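Local coordinates for ZYRO0G01672p (Zygosaccharomyces rouxii, PDB 4U8T), which probably recognises N6-methyladenosine in messenger RNA through its YTH domain, the part crystallised here with methylated RNA, at residues K128-P133 against S154-K159. Residues are numbered along the deposited sequence; the frame is centred on the assembly and turned at random.
Sequences KQFLIP and SKSILK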
loop_
_atom_site.group_PDB
_atom_site.type_symbol
_atom_site.label_atom_id
_atom_site.label_comp_id
_atom_site.label_asym_id
_atom_site.label_seq_id
_atom_site.Cartn_x
_atom_site.Cartn_y
_atom_site.Cartn_z
ATOM N N LYS A 128 -13.386 8.867 -3.921
ATOM C CA LYS A 128 -14.618 8.085 -3.950
ATOM C C LYS A 128 -15.232 8.064 -5.361
ATOM O O LYS A 128 -16.218 7.364 -5.621
ATOM C CB LYS A 128 -15.594 8.617 -2.881
ATOM C CG LYS A 128 -17.016 8.038 -2.886
ATOM C CD LYS A 128 -17.857 8.441 -1.656
ATOM C CE LYS A 128 -18.613 7.230 -1.042
ATOM N NZ LYS A 128 -17.710 6.122 -0.563
ATOM N N GLN A 129 -14.600 8.792 -6.276
ATOM C CA GLN A 129 -14.947 8.774 -7.694
ATOM C C GLN A 129 -14.426 7.525 -8.413
ATOM O O GLN A 129 -14.958 7.132 -9.431
ATOM C CB GLN A 129 -14.398 10.018 -8.403
ATOM C CG GLN A 129 -12.911 10.264 -8.176
ATOM C CD GLN A 129 -12.331 11.349 -9.076
ATOM O OE1 GLN A 129 -12.733 11.495 -10.225
ATOM N NE2 GLN A 129 -11.378 12.110 -8.555
ATOM N N PHE A 130 -13.350 6.938 -7.915
ATOM C CA PHE A 130 -12.742 5.798 -8.582
ATOM C C PHE A 130 -13.427 4.493 -8.203
ATOM O O PHE A 130 -13.191 3.939 -7.156
ATOM C CB PHE A 130 -11.266 5.743 -8.256
ATOM C CG PHE A 130 -10.501 6.932 -8.739
ATOM C CD1 PHE A 130 -10.323 7.152 -10.087
ATOM C CD2 PHE A 130 -9.960 7.837 -7.850
ATOM C CE1 PHE A 130 -9.614 8.233 -10.533
ATOM C CE2 PHE A 130 -9.253 8.919 -8.301
ATOM C CZ PHE A 130 -9.083 9.110 -9.646
ATOM N N LEU A 131 -14.272 4.010 -9.095
ATOM C CA LEU A 131 -15.068 2.828 -8.879
ATOM C C LEU A 131 -14.296 1.635 -9.387
ATOM O O LEU A 131 -13.691 1.699 -10.434
ATOM C CB LEU A 131 -16.403 2.971 -9.587
ATOM C CG LEU A 131 -17.239 4.209 -9.229
ATOM C CD1 LEU A 131 -18.542 4.220 -10.001
ATOM C CD2 LEU A 131 -17.532 4.300 -7.729
ATOM N N ILE A 132 -14.305 0.542 -8.643
ATOM C CA ILE A 132 -13.505 -0.607 -9.004
ATOM C C ILE A 132 -14.398 -1.638 -9.716
ATOM O O ILE A 132 -15.296 -2.189 -9.121
ATOM C CB ILE A 132 -12.827 -1.210 -7.744
ATOM C CG1 ILE A 132 -11.862 -0.209 -7.083
ATOM C CG2 ILE A 132 -12.190 -2.554 -8.025
ATOM C CD1 ILE A 132 -10.894 0.475 -8.004
ATOM N N PRO A 133 -14.167 -1.874 -11.017
ATOM C CA PRO A 133 -15.007 -2.746 -11.835
ATOM C C PRO A 133 -15.117 -4.170 -11.325
ATOM O O PRO A 133 -16.171 -4.735 -11.470
ATOM C CB PRO A 133 -14.301 -2.737 -13.185
ATOM C CG PRO A 133 -13.541 -1.580 -13.204
ATOM C CD PRO A 133 -13.082 -1.308 -11.825
ATOM N N SER A 154 -5.279 3.287 -11.030
ATOM C CA SER A 154 -4.198 3.481 -10.074
ATOM C C SER A 154 -3.310 4.682 -10.359
ATOM O O SER A 154 -2.902 5.391 -9.449
ATOM C CB SER A 154 -3.316 2.243 -10.022
ATOM O OG SER A 154 -3.971 1.160 -9.425
ATOM N N LYS A 155 -2.957 4.868 -11.616
ATOM C CA LYS A 155 -2.131 5.979 -12.018
ATOM C C LYS A 155 -2.838 7.304 -11.758
ATOM O O LYS A 155 -2.204 8.271 -11.392
ATOM C CB LYS A 155 -1.720 5.839 -13.486
ATOM C CG LYS A 155 -0.620 4.811 -13.687
ATOM C CD LYS A 155 -0.365 4.450 -15.134
ATOM C CE LYS A 155 0.699 3.369 -15.232
ATOM N NZ LYS A 155 1.095 2.979 -16.619
ATOM N N SER A 156 -4.151 7.346 -11.921
ATOM C CA SER A 156 -4.889 8.540 -11.563
ATOM C C SER A 156 -4.807 8.823 -10.063
ATOM O O SER A 156 -4.685 9.969 -9.656
ATOM C CB SER A 156 -6.347 8.429 -11.987
ATOM O OG SER A 156 -6.466 8.449 -13.389
ATOM N N ILE A 157 -4.908 7.780 -9.249
ATOM C CA ILE A 157 -4.800 7.897 -7.812
ATOM C C ILE A 157 -3.387 8.344 -7.453
ATOM O O ILE A 157 -3.180 9.162 -6.566
ATOM C CB ILE A 157 -5.127 6.561 -7.122
ATOM C CG1 ILE A 157 -6.570 6.169 -7.381
ATOM C CG2 ILE A 157 -4.852 6.625 -5.636
ATOM C CD1 ILE A 157 -6.933 4.855 -6.854
ATOM N N LEU A 158 -2.396 7.801 -8.138
ATOM C CA LEU A 158 -1.036 8.199 -7.843
ATOM C C LEU A 158 -0.840 9.682 -8.143
ATOM O O LEU A 158 -0.018 10.330 -7.524
ATOM C CB LEU A 158 -0.033 7.373 -8.622
ATOM C CG LEU A 158 0.241 5.958 -8.146
ATOM C CD1 LEU A 158 1.367 5.407 -8.970
ATOM C CD2 LEU A 158 0.588 5.930 -6.688
ATOM N N LYS A 159 -1.561 10.204 -9.127
ATOM C CA LYS A 159 -1.515 11.620 -9.420
ATOM C C LYS A 159 -1.947 12.406 -8.203
ATOM O O LYS A 159 -1.309 13.382 -7.853
ATOM C CB LYS A 159 -2.390 11.975 -10.634
ATOM C CG LYS A 159 -1.742 11.705 -11.998
ATOM C CD LYS A 159 -2.798 11.348 -13.068
ATOM C CE LYS A 159 -2.160 10.880 -14.385
ATOM N NZ LYS A 159 -3.135 10.187 -15.275
#
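Phe130 reaches from a loop onto helix 151-161 and lays its ring against two consecutive residues, Ser156 and Ile157. The tighter part is apolar. Ile157 CG1 stands over one ring face, 24° off the normal and displaced toward the rim, in a CH-pi contact; its nearest ring atom is Phe130 CD2, 3.8 Å from Ile157 CG1. With Ile157 CG1 anti to its own carbonyl carbon (chi1 -64°), this branch is the one turned to the ring, and the two side chains run past each other in opposite directions. Ser156, partly exposed, meets the other end of the ring obliquely, with its methylene rather than its hydroxyl: Ser156 CB lies 3.6 Å from Phe130 CE1. The opposite face is the more solvent-exposed side. There Gln129 CG, from the exposed glutamine next to Phe130 in the chain, sits 3.8 Å above the ring plane and toward the rim, so the ring lies between an exposed glutamine chain and the buried isoleucine. Lacking any polar link between the segments, the contact rests on these few carbon atoms and buries just 134 Å² in total. Cutting Phe130 back to an alanine is likely to open a gap beside Ile157 CG1 and to take away the surface under Gln129 CG. The loop is tied down elsewhere: Phe130 and Ile132 pair by backbone hydrogen bonds with Val140 and Lys138, respectively, and Ile157 also touches Leu127. Lys128, away from the helix, packs on a sugar of the bound RNA. The arrangement is peripheral packing in the YTH domain, a member of the PUA clan: a single aromatic residue just before the short, weakly bonded strand 131-132 packs the strand pair 131-132/138-139 against the last helix, 151-161, which follows strand 148-149 of the main sheet.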